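Replication initiator A family protein (Staphylococcus aureus CA-347, PDB 4PT7) probably initiates replication of staphylococcal multiresistance plasmids by assembling on the plasmid replication origin. Local coordinates at residues Phe16-Phe24 and Lys37-Asp45; Asp57-Ser67 and Arg100-Leu110. All coordinates share one frame; numbering follows the deposited sequence.

Interaction 1. Residues Phe16-Phe24 and Lys37-Asp45; sequences FYQIPKVFF and KIAYAILRD
K37, Y17 and F23 lose the most surface of any residues in the contact between strand 16-20, with the short helix 22-25 that follows it, and helix 34-52. K37 runs out as a fully extended chain, past F23 in the opposite direction to that side chain, and each portion of it meets something different. Its CG lies against the F23 side chain, its CD sits off-centre over the F24 ring at 4.2 Å from the centroid, and its NZ donates to F23 O at 3.1 Å, arriving well above the carbonyl plane instead of on a lone pair.

F23 also presents a ring edge to the face of Y40, a T-shaped pair with centroids 5.0 Å apart and planes at 76°. A chi1 of 178° swings the Y40 ring away from its own backbone N and turns that face to F23, while its OH bonds to M111 O.

At the other end, I42 CG1 stands almost exactly over the Y17 ring, 3.8 Å from the centroid and only 3° off the normal, and D45 CB meets the ring edge. Y17 OH holds a water at 2.8 Å, weakly shared with D45 OD2, whose stronger partner is K21 of the second subunit. Between the two aromatic sites A41 gives close approach: its CB is 3.5 Å from I19 CG1, and a second water accepts from Q18 N and donates to A41 O, both at 2.7 Å.

Residues 16-20 pair antiparallel with a strand of the second subunit, so the helix backs an intersubunit sheet, and F24 of that subunit packs edge-to-face with Y17. Apolar and CH-pi packing therefore sets the fit, with the K37 bond and the Y17-D45 water at its two ends and the Q18-A41 water joining the backbones mid-contact.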
loop_
_atom_site.group_PDB
_atom_site.type_symbol
_atom_site.label_atom_id
_atom_site.label_comp_id
_atom_site.label_asym_id
_atom_site.label_seq_id
_atom_site.Cartn_x
_atom_site.Cartn_y
_atom_site.Cartn_z
ATOM N N PHE B 16 9.325 12.926 15.306
ATOM C CA PHE B 16 9.558 11.631 14.685
ATOM C C PHE B 16 8.661 10.511 15.193
ATOM O O PHE B 16 7.894 10.677 16.141
ATOM C CB PHE B 16 11.022 11.167 14.896
ATOM C CG PHE B 16 12.027 12.287 15.069
ATOM C CD1 PHE B 16 12.063 13.027 16.244
ATOM C CD2 PHE B 16 12.955 12.584 14.065
ATOM C CE1 PHE B 16 13.006 14.051 16.429
ATOM C CE2 PHE B 16 13.904 13.608 14.238
ATOM C CZ PHE B 16 13.926 14.341 15.427
ATOM N N TYR B 17 8.766 9.370 14.525
ATOM C CA TYR B 17 8.083 8.156 14.917
ATOM C C TYR B 17 9.266 7.371 15.449
ATOM O O TYR B 17 10.339 7.384 14.846
ATOM C CB TYR B 17 7.466 7.449 13.711
ATOM C CG TYR B 17 6.214 8.128 13.223
ATOM C CD1 TYR B 17 6.075 8.483 11.882
ATOM C CD2 TYR B 17 5.173 8.446 14.107
ATOM C CE1 TYR B 17 4.930 9.140 11.430
ATOM C CE2 TYR B 17 4.034 9.100 13.669
ATOM C CZ TYR B 17 3.917 9.445 12.330
ATOM O OH TYR B 17 2.785 10.081 11.888
ATOM N N GLN B 18 9.076 6.717 16.587
ATOM C CA GLN B 18 10.150 5.969 17.236
ATOM C C GLN B 18 10.018 4.460 17.147
ATOM O O GLN B 18 9.036 3.882 17.628
ATOM C CB GLN B 18 10.237 6.365 18.722
ATOM C CG GLN B 18 10.575 7.816 18.964
ATOM C CD GLN B 18 10.443 8.218 20.432
ATOM O OE1 GLN B 18 11.316 8.894 20.981
ATOM N NE2 GLN B 18 9.344 7.812 21.068
ATOM N N ILE B 19 11.027 3.815 16.574
ATOM C CA ILE B 19 11.017 2.366 16.464
ATOM C C ILE B 19 12.020 1.789 17.449
ATOM O O ILE B 19 13.179 2.200 17.476
ATOM C CB ILE B 19 11.406 1.896 15.046
ATOM C CG1 ILE B 19 10.487 2.539 14.003
ATOM C CG2 ILE B 19 11.288 0.370 14.958
ATOM C CD1 ILE B 19 10.916 2.277 12.571
ATOM N N PRO B 20 11.579 0.843 18.290
ATOM C CA PRO B 20 12.470 0.218 19.272
ATOM C C PRO B 20 13.667 -0.433 18.579
ATOM O O PRO B 20 13.498 -1.186 17.615
ATOM C CB PRO B 20 11.570 -0.818 19.942
ATOM C CG PRO B 20 10.234 -0.164 19.906
ATOM C CD PRO B 20 10.183 0.428 18.512
ATOM N N LYS B 21 14.868 -0.145 19.074
ATOM C CA LYS B 21 16.092 -0.706 18.509
ATOM C C LYS B 21 16.096 -2.227 18.601
ATOM O O LYS B 21 16.681 -2.912 17.760
ATOM C CB LYS B 21 17.327 -0.150 19.234
ATOM C CG LYS B 21 17.648 1.314 18.919
ATOM C CD LYS B 21 19.084 1.660 19.342
ATOM C CE LYS B 21 19.413 3.101 19.023
ATOM N NZ LYS B 21 20.820 3.458 19.407
ATOM N N VAL B 22 15.438 -2.753 19.625
ATOM C CA VAL B 22 15.368 -4.193 19.808
ATOM C C VAL B 22 14.744 -4.865 18.570
ATOM O O VAL B 22 14.962 -6.048 18.332
ATOM C CB VAL B 22 14.566 -4.537 21.099
ATOM C CG1 VAL B 22 13.123 -4.106 20.950
ATOM C CG2 VAL B 22 14.671 -6.019 21.416
ATOM N N PHE B 23 13.990 -4.111 17.767
ATOM C CA PHE B 23 13.376 -4.684 16.564
ATOM C C PHE B 23 14.430 -4.969 15.498
ATOM O O PHE B 23 14.143 -5.625 14.495
ATOM C CB PHE B 23 12.303 -3.740 15.958
ATOM C CG PHE B 23 11.020 -3.660 16.758
ATOM C CD1 PHE B 23 10.856 -4.419 17.913
ATOM C CD2 PHE B 23 9.984 -2.822 16.358
ATOM C CE1 PHE B 23 9.672 -4.339 18.662
ATOM C CE2 PHE B 23 8.800 -2.736 17.093
ATOM C CZ PHE B 23 8.642 -3.494 18.247
ATOM N N PHE B 24 15.646 -4.478 15.701
ATOM C CA PHE B 24 16.698 -4.700 14.716
ATOM C C PHE B 24 17.869 -5.502 15.274
ATOM O O PHE B 24 18.827 -5.784 14.565
ATOM C CB PHE B 24 17.220 -3.367 14.171
ATOM C CG PHE B 24 16.156 -2.488 13.583
ATOM C CD1 PHE B 24 15.455 -1.591 14.381
ATOM C CD2 PHE B 24 15.871 -2.534 12.220
ATOM C CE1 PHE B 24 14.483 -0.745 13.830
ATOM C CE2 PHE B 24 14.902 -1.697 11.660
ATOM C CZ PHE B 24 14.209 -0.799 12.468
ATOM N N LYS B 37 7.280 -2.690 11.688
ATOM C CA LYS B 37 8.087 -1.891 12.600
ATOM C C LYS B 37 7.635 -0.434 12.549
ATOM O O LYS B 37 7.496 0.221 13.574
ATOM C CB LYS B 37 9.571 -2.005 12.234
ATOM C CG LYS B 37 10.138 -3.400 12.476
ATOM C CD LYS B 37 11.572 -3.521 11.985
ATOM C CE LYS B 37 12.006 -4.980 12.020
ATOM N NZ LYS B 37 13.370 -5.176 11.487
ATOM N N ILE B 38 7.404 0.072 11.344
ATOM C CA ILE B 38 6.962 1.445 11.176
ATOM C C ILE B 38 5.551 1.626 11.744
ATOM O O ILE B 38 5.310 2.551 12.527
ATOM C CB ILE B 38 7.042 1.840 9.683
ATOM C CG1 ILE B 38 8.518 1.985 9.291
ATOM C CG2 ILE B 38 6.277 3.126 9.420
ATOM C CD1 ILE B 38 8.769 2.174 7.816
ATOM N N ALA B 39 4.635 0.731 11.381
ATOM C CA ALA B 39 3.269 0.805 11.885
ATOM C C ALA B 39 3.289 0.836 13.416
ATOM O O ALA B 39 2.556 1.604 14.038
ATOM C CB ALA B 39 2.458 -0.398 11.403
ATOM N N TYR B 40 4.124 -0.008 14.018
ATOM C CA TYR B 40 4.218 -0.067 15.472
ATOM C C TYR B 40 4.587 1.319 15.998
ATOM O O TYR B 40 3.976 1.817 16.947
ATOM C CB TYR B 40 5.288 -1.076 15.898
ATOM C CG TYR B 40 5.488 -1.155 17.397
ATOM C CD1 TYR B 40 4.788 -2.086 18.175
ATOM C CD2 TYR B 40 6.352 -0.266 18.049
ATOM C CE1 TYR B 40 4.940 -2.117 19.569
ATOM C CE2 TYR B 40 6.513 -0.295 19.432
ATOM C CZ TYR B 40 5.801 -1.216 20.182
ATOM O OH TYR B 40 5.931 -1.215 21.544
ATOM N N ALA B 41 5.574 1.947 15.360
ATOM C CA ALA B 41 6.029 3.263 15.791
ATOM C C ALA B 41 4.941 4.324 15.640
ATOM O O ALA B 41 4.829 5.227 16.464
ATOM C CB ALA B 41 7.280 3.662 15.019
ATOM N N ILE B 42 4.133 4.216 14.591
ATOM C CA ILE B 42 3.059 5.173 14.381
ATOM C C ILE B 42 1.974 4.985 15.438
ATOM O O ILE B 42 1.465 5.963 15.986
ATOM C CB ILE B 42 2.447 5.039 12.971
ATOM C CG1 ILE B 42 3.508 5.380 11.919
ATOM C CG2 ILE B 42 1.235 5.954 12.839
ATOM C CD1 ILE B 42 3.000 5.393 10.491
ATOM N N LEU B 43 1.623 3.738 15.740
ATOM C CA LEU B 43 0.606 3.505 16.761
ATOM C C LEU B 43 1.112 3.964 18.135
ATOM O O LEU B 43 0.330 4.413 18.976
ATOM C CB LEU B 43 0.207 2.031 16.808
ATOM C CG LEU B 43 -0.562 1.508 15.588
ATOM C CD1 LEU B 43 -0.847 0.017 15.751
ATOM C CD2 LEU B 43 -1.862 2.272 15.430
ATOM N N ARG B 44 2.424 3.859 18.350
ATOM C CA ARG B 44 3.037 4.264 19.611
ATOM C C ARG B 44 2.809 5.755 19.817
ATOM O O ARG B 44 2.456 6.201 20.910
ATOM C CB ARG B 44 4.542 3.962 19.589
ATOM C CG ARG B 44 5.296 4.489 20.791
ATOM C CD ARG B 44 6.783 4.204 20.688
ATOM N NE ARG B 44 7.211 3.550 21.912
ATOM C CZ ARG B 44 7.555 4.185 23.023
ATOM N NH1 ARG B 44 7.902 3.484 24.090
ATOM N NH2 ARG B 44 7.606 5.508 23.052
ATOM N N ASP B 45 3.012 6.516 18.750
ATOM C CA ASP B 45 2.823 7.955 18.781
ATOM C C ASP B 45 1.337 8.252 19.029
ATOM O O ASP B 45 0.994 9.268 19.618
ATOM C CB ASP B 45 3.265 8.557 17.447
ATOM C CG ASP B 45 3.059 10.058 17.387
ATOM O OD1 ASP B 45 3.857 10.800 17.996
ATOM O OD2 ASP B 45 2.088 10.493 16.730
HETATM O O HOH W 1 1.525 11.790 13.713
HETATM O O HOH W 2 6.659 6.661 17.834
#

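Interaction 2. Residues Asp57-Ser67 and Arg100-Leu110; sequences DEDGNIYFVYS and RGLNKPNILYL
I62 O, which lies beside Y109 CD2, is gripped by two waters, each donating to it at 2.7 Å. One water accepts from L110 N at 2.9 Å and the other donates to L110 O at 2.8 Å, so both backbone polar groups of L110 reach segment 57-67 through solvent. The second water also sits at the edge of the Y109 ring, in its plane.

Direct backbone pairing begins two residues further on. F64 N donates to L108 O at 2.7 Å, and L108 N returns a bond to F64 O at 3.0 Å. This pair is a single antiparallel hydrogen-bonded bridge, supplemented by a CA-H...O contact from I107 to F64 O.

Y109, the residue with the most surface hidden here, takes Y63 CB over one face at 3.7 Å from the ring centroid. Y63 CG is placed between its own backbone N and carbonyl carbon (chi1 61°), which lays the two side chains next to each other, pointing the same way. Their rings form an offset edge-to-face pair, the edge of Y63 toward the face of Y109, with centroids 5.6 Å apart and planes at 61°. On the buried side F64 CB meets L108 CB, and the F64 ring reaches L110 CB. Further along, P105 CG rests on S67 CB, where S67, at the N-cap of helix 68-74, takes a weak bond from K70 N on its OG.

Strand 107-110 also pairs with strand 95-98, and F64 joins by a single bridge the edge of 107-110 that faces away from 95-98, in the place of a third strand, consistent with the wing of a winged-helix domain. Two direct bonds and two bridging waters fix the backbones, while tyrosine packing at the surface sets how the loop lies on the hairpin.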
loop_
_atom_site.group_PDB
_atom_site.type_symbol
_atom_site.label_atom_id
_atom_site.label_comp_id
_atom_site.label_asym_id
_atom_site.label_seq_id
_atom_site.Cartn_x
_atom_site.Cartn_y
_atom_site.Cartn_z
ATOM N N ASP B 57 -7.923 1.899 30.089
ATOM C CA ASP B 57 -8.482 0.724 30.732
ATOM C C ASP B 57 -8.709 0.960 32.223
ATOM O O ASP B 57 -8.218 1.938 32.785
ATOM C CB ASP B 57 -7.513 -0.436 30.531
ATOM C CG ASP B 57 -8.180 -1.757 30.636
ATOM O OD1 ASP B 57 -9.393 -1.818 30.358
ATOM O OD2 ASP B 57 -7.489 -2.733 30.980
ATOM N N GLU B 58 -9.446 0.061 32.868
ATOM C CA GLU B 58 -9.709 0.189 34.298
ATOM C C GLU B 58 -8.429 0.033 35.113
ATOM O O GLU B 58 -8.351 0.497 36.248
ATOM C CB GLU B 58 -10.734 -0.857 34.757
ATOM C CG GLU B 58 -12.126 -0.303 35.009
ATOM C CD GLU B 58 -12.840 0.119 33.731
ATOM O OE1 GLU B 58 -13.936 0.715 33.840
ATOM O OE2 GLU B 58 -12.315 -0.148 32.625
ATOM N N ASP B 59 -7.426 -0.618 34.530
ATOM C CA ASP B 59 -6.154 -0.826 35.209
ATOM C C ASP B 59 -5.122 0.214 34.784
ATOM O O ASP B 59 -3.957 0.148 35.180
ATOM C CB ASP B 59 -5.625 -2.227 34.918
ATOM C CG ASP B 59 -6.612 -3.311 35.299
ATOM O OD1 ASP B 59 -7.678 -3.395 34.655
ATOM O OD2 ASP B 59 -6.324 -4.075 36.244
ATOM N N GLY B 60 -5.557 1.176 33.975
ATOM C CA GLY B 60 -4.654 2.215 33.520
ATOM C C GLY B 60 -3.994 1.897 32.189
ATOM O O GLY B 60 -3.122 2.643 31.734
ATOM N N ASN B 61 -4.397 0.798 31.557
ATOM C CA ASN B 61 -3.819 0.425 30.270
ATOM C C ASN B 61 -4.418 1.238 29.124
ATOM O O ASN B 61 -5.640 1.388 29.037
ATOM C CB ASN B 61 -4.021 -1.067 30.007
ATOM C CG ASN B 61 -3.383 -1.934 31.074
ATOM O OD1 ASN B 61 -2.295 -1.633 31.571
ATOM N ND2 ASN B 61 -4.051 -3.030 31.423
ATOM N N ILE B 62 -3.550 1.752 28.250
ATOM C CA ILE B 62 -3.967 2.555 27.105
ATOM C C ILE B 62 -4.303 1.658 25.914
ATOM O O ILE B 62 -3.529 0.767 25.560
ATOM C CB ILE B 62 -2.855 3.551 26.696
ATOM C CG1 ILE B 62 -2.398 4.353 27.923
ATOM C CG2 ILE B 62 -3.379 4.514 25.637
ATOM C CD1 ILE B 62 -1.123 5.162 27.704
ATOM N N TYR B 63 -5.446 1.910 25.281
ATOM C CA TYR B 63 -5.880 1.100 24.147
ATOM C C TYR B 63 -6.427 1.935 22.992
ATOM O O TYR B 63 -6.542 3.157 23.085
ATOM C CB TYR B 63 -6.937 0.089 24.615
ATOM C CG TYR B 63 -8.187 0.727 25.195
ATOM C CD1 TYR B 63 -9.186 1.237 24.365
ATOM C CD2 TYR B 63 -8.356 0.856 26.578
ATOM C CE1 TYR B 63 -10.317 1.856 24.889
ATOM C CE2 TYR B 63 -9.487 1.479 27.114
ATOM C CZ TYR B 63 -10.463 1.976 26.262
ATOM O OH TYR B 63 -11.579 2.602 26.779
ATOM N N PHE B 64 -6.748 1.260 21.893
ATOM C CA PHE B 64 -7.294 1.911 20.705
ATOM C C PHE B 64 -8.684 1.369 20.401
ATOM O O PHE B 64 -8.955 0.178 20.608
ATOM C CB PHE B 64 -6.404 1.663 19.485
ATOM C CG PHE B 64 -5.039 2.253 19.602
ATOM C CD1 PHE B 64 -3.911 1.435 19.597
ATOM C CD2 PHE B 64 -4.873 3.630 19.695
ATOM C CE1 PHE B 64 -2.632 1.988 19.686
ATOM C CE2 PHE B 64 -3.599 4.190 19.783
ATOM C CZ PHE B 64 -2.479 3.368 19.777
ATOM N N VAL B 65 -9.549 2.253 19.910
ATOM C CA VAL B 65 -10.915 1.899 19.547
ATOM C C VAL B 65 -11.140 2.407 18.129
ATOM O O VAL B 65 -12.212 2.905 17.801
ATOM C CB VAL B 65 -11.949 2.592 20.462
ATOM C CG1 VAL B 65 -13.296 1.918 20.312
ATOM C CG2 VAL B 65 -11.488 2.561 21.897
ATOM N N TYR B 66 -10.116 2.294 17.294
ATOM C CA TYR B 66 -10.214 2.769 15.921
ATOM C C TYR B 66 -10.820 1.720 14.984
ATOM O O TYR B 66 -10.549 0.519 15.110
ATOM C CB TYR B 66 -8.828 3.174 15.412
ATOM C CG TYR B 66 -8.266 4.450 16.014
ATOM C CD1 TYR B 66 -7.015 4.458 16.635
ATOM C CD2 TYR B 66 -8.945 5.658 15.898
ATOM C CE1 TYR B 66 -6.454 5.635 17.114
ATOM C CE2 TYR B 66 -8.387 6.851 16.378
ATOM C CZ TYR B 66 -7.140 6.826 16.982
ATOM O OH TYR B 66 -6.575 7.992 17.441
ATOM N N SER B 67 -11.647 2.176 14.052
ATOM C CA SER B 67 -12.255 1.264 13.087
ATOM C C SER B 67 -11.200 0.935 12.045
ATOM O O SER B 67 -10.165 1.606 11.969
ATOM C CB SER B 67 -13.466 1.913 12.404
ATOM O OG SER B 67 -13.101 3.093 11.709
ATOM N N ARG B 100 -15.228 -7.331 19.414
ATOM C CA ARG B 100 -16.514 -6.985 20.002
ATOM C C ARG B 100 -17.625 -7.417 19.044
ATOM O O ARG B 100 -18.815 -7.241 19.325
ATOM C CB ARG B 100 -16.573 -5.476 20.263
ATOM C CG ARG B 100 -15.606 -5.007 21.351
ATOM C CD ARG B 100 -15.161 -3.570 21.142
ATOM N NE ARG B 100 -16.252 -2.607 21.247
ATOM C CZ ARG B 100 -16.126 -1.309 20.981
ATOM N NH1 ARG B 100 -14.956 -0.824 20.591
ATOM N NH2 ARG B 100 -17.166 -0.495 21.106
ATOM N N GLY B 101 -17.218 -7.989 17.912
ATOM C CA GLY B 101 -18.171 -8.456 16.920
ATOM C C GLY B 101 -18.988 -7.341 16.299
ATOM O O GLY B 101 -18.798 -6.165 16.623
ATOM N N LEU B 102 -19.899 -7.712 15.404
ATOM C CA LEU B 102 -20.766 -6.752 14.726
ATOM C C LEU B 102 -19.951 -5.690 13.991
ATOM O O LEU B 102 -18.914 -5.994 13.395
ATOM C CB LEU B 102 -21.694 -6.078 15.743
ATOM C CG LEU B 102 -23.185 -6.050 15.397
ATOM C CD1 LEU B 102 -23.406 -5.278 14.105
ATOM C CD2 LEU B 102 -23.704 -7.479 15.272
ATOM N N ASN B 103 -20.429 -4.450 14.031
ATOM C CA ASN B 103 -19.738 -3.348 13.377
ATOM C C ASN B 103 -18.948 -2.519 14.390
ATOM O O ASN B 103 -18.429 -1.453 14.058
ATOM C CB ASN B 103 -20.743 -2.458 12.636
ATOM C CG ASN B 103 -21.467 -3.195 11.523
ATOM O OD1 ASN B 103 -20.846 -3.677 10.574
ATOM N ND2 ASN B 103 -22.788 -3.287 11.634
ATOM N N LYS B 104 -18.864 -3.011 15.626
ATOM C CA LYS B 104 -18.127 -2.317 16.679
ATOM C C LYS B 104 -16.627 -2.569 16.568
ATOM O O LYS B 104 -16.174 -3.712 16.635
ATOM C CB LYS B 104 -18.621 -2.752 18.065
ATOM C CG LYS B 104 -19.648 -1.809 18.682
ATOM C CD LYS B 104 -19.878 -2.125 20.154
ATOM C CE LYS B 104 -20.664 -1.012 20.840
ATOM N NZ LYS B 104 -20.740 -1.230 22.314
ATOM N N PRO B 105 -15.836 -1.495 16.398
ATOM C CA PRO B 105 -14.376 -1.560 16.274
ATOM C C PRO B 105 -13.733 -2.433 17.344
ATOM O O PRO B 105 -14.094 -2.362 18.517
ATOM C CB PRO B 105 -13.957 -0.102 16.406
ATOM C CG PRO B 105 -15.101 0.621 15.778
ATOM C CD PRO B 105 -16.296 -0.095 16.361
ATOM N N ASN B 106 -12.781 -3.263 16.933
ATOM C CA ASN B 106 -12.095 -4.133 17.874
ATOM C C ASN B 106 -11.219 -3.300 18.804
ATOM O O ASN B 106 -10.755 -2.223 18.438
ATOM C CB ASN B 106 -11.230 -5.153 17.126
ATOM C CG ASN B 106 -12.047 -6.068 16.235
ATOM O OD1 ASN B 106 -13.032 -6.667 16.677
ATOM N ND2 ASN B 106 -11.644 -6.181 14.971
ATOM N N ILE B 107 -11.009 -3.798 20.014
ATOM C CA ILE B 107 -10.172 -3.111 20.983
ATOM C C ILE B 107 -8.738 -3.572 20.765
ATOM O O ILE B 107 -8.455 -4.765 20.848
ATOM C CB ILE B 107 -10.573 -3.463 22.428
ATOM C CG1 ILE B 107 -12.053 -3.158 22.647
ATOM C CG2 ILE B 107 -9.735 -2.662 23.410
ATOM C CD1 ILE B 107 -12.405 -1.712 22.401
ATOM N N LEU B 108 -7.846 -2.631 20.468
ATOM C CA LEU B 108 -6.435 -2.948 20.249
ATOM C C LEU B 108 -5.557 -2.386 21.365
ATOM O O LEU B 108 -5.659 -1.205 21.723
ATOM C CB LEU B 108 -5.943 -2.390 18.904
ATOM C CG LEU B 108 -6.210 -3.185 17.621
ATOM C CD1 LEU B 108 -7.702 -3.356 17.430
ATOM C CD2 LEU B 108 -5.605 -2.455 16.421
ATOM N N TYR B 109 -4.698 -3.241 21.909
ATOM C CA TYR B 109 -3.770 -2.846 22.961
ATOM C C TYR B 109 -2.359 -2.976 22.416
ATOM O O TYR B 109 -1.908 -4.087 22.111
ATOM C CB TYR B 109 -3.871 -3.756 24.190
ATOM C CG TYR B 109 -5.033 -3.478 25.108
ATOM C CD1 TYR B 109 -6.232 -4.169 24.973
ATOM C CD2 TYR B 109 -4.922 -2.539 26.136
ATOM C CE1 TYR B 109 -7.299 -3.934 25.840
ATOM C CE2 TYR B 109 -5.978 -2.296 27.006
ATOM C CZ TYR B 109 -7.163 -2.997 26.854
ATOM O OH TYR B 109 -8.216 -2.758 27.705
ATOM N N LEU B 110 -1.666 -1.851 22.282
ATOM C CA LEU B 110 -0.290 -1.888 21.810
ATOM C C LEU B 110 0.493 -2.345 23.040
ATOM O O LEU B 110 0.141 -1.976 24.161
ATOM C CB LEU B 110 0.181 -0.496 21.403
ATOM C CG LEU B 110 0.971 -0.359 20.100
ATOM C CD1 LEU B 110 2.005 0.749 20.264
ATOM C CD2 LEU B 110 1.648 -1.655 19.741
HETATM O O HOH W 3 -2.789 0.732 22.912
HETATM O O HOH W 4 -1.413 -0.837 26.139
#

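Interaction 1 lies near the centre of the chain and is partly buried, with none of its touching residues fully exposed, whereas interaction 2 sits about 16 Å from that centre, at the surface. The first sets a strand against a helix and depends mainly on side-chain packing; the second sets a loop against a strand and combines backbone bonds, direct and through water, with tyrosine packing. Helix 34-52 ties them together: L110 CD2 approaches Y40 CE1 at 3.3 Å. Y40 and R44 are shared, each meeting residues of 16-24 as well as L110, while L43 packs on F64 and L110 of the probable wing region.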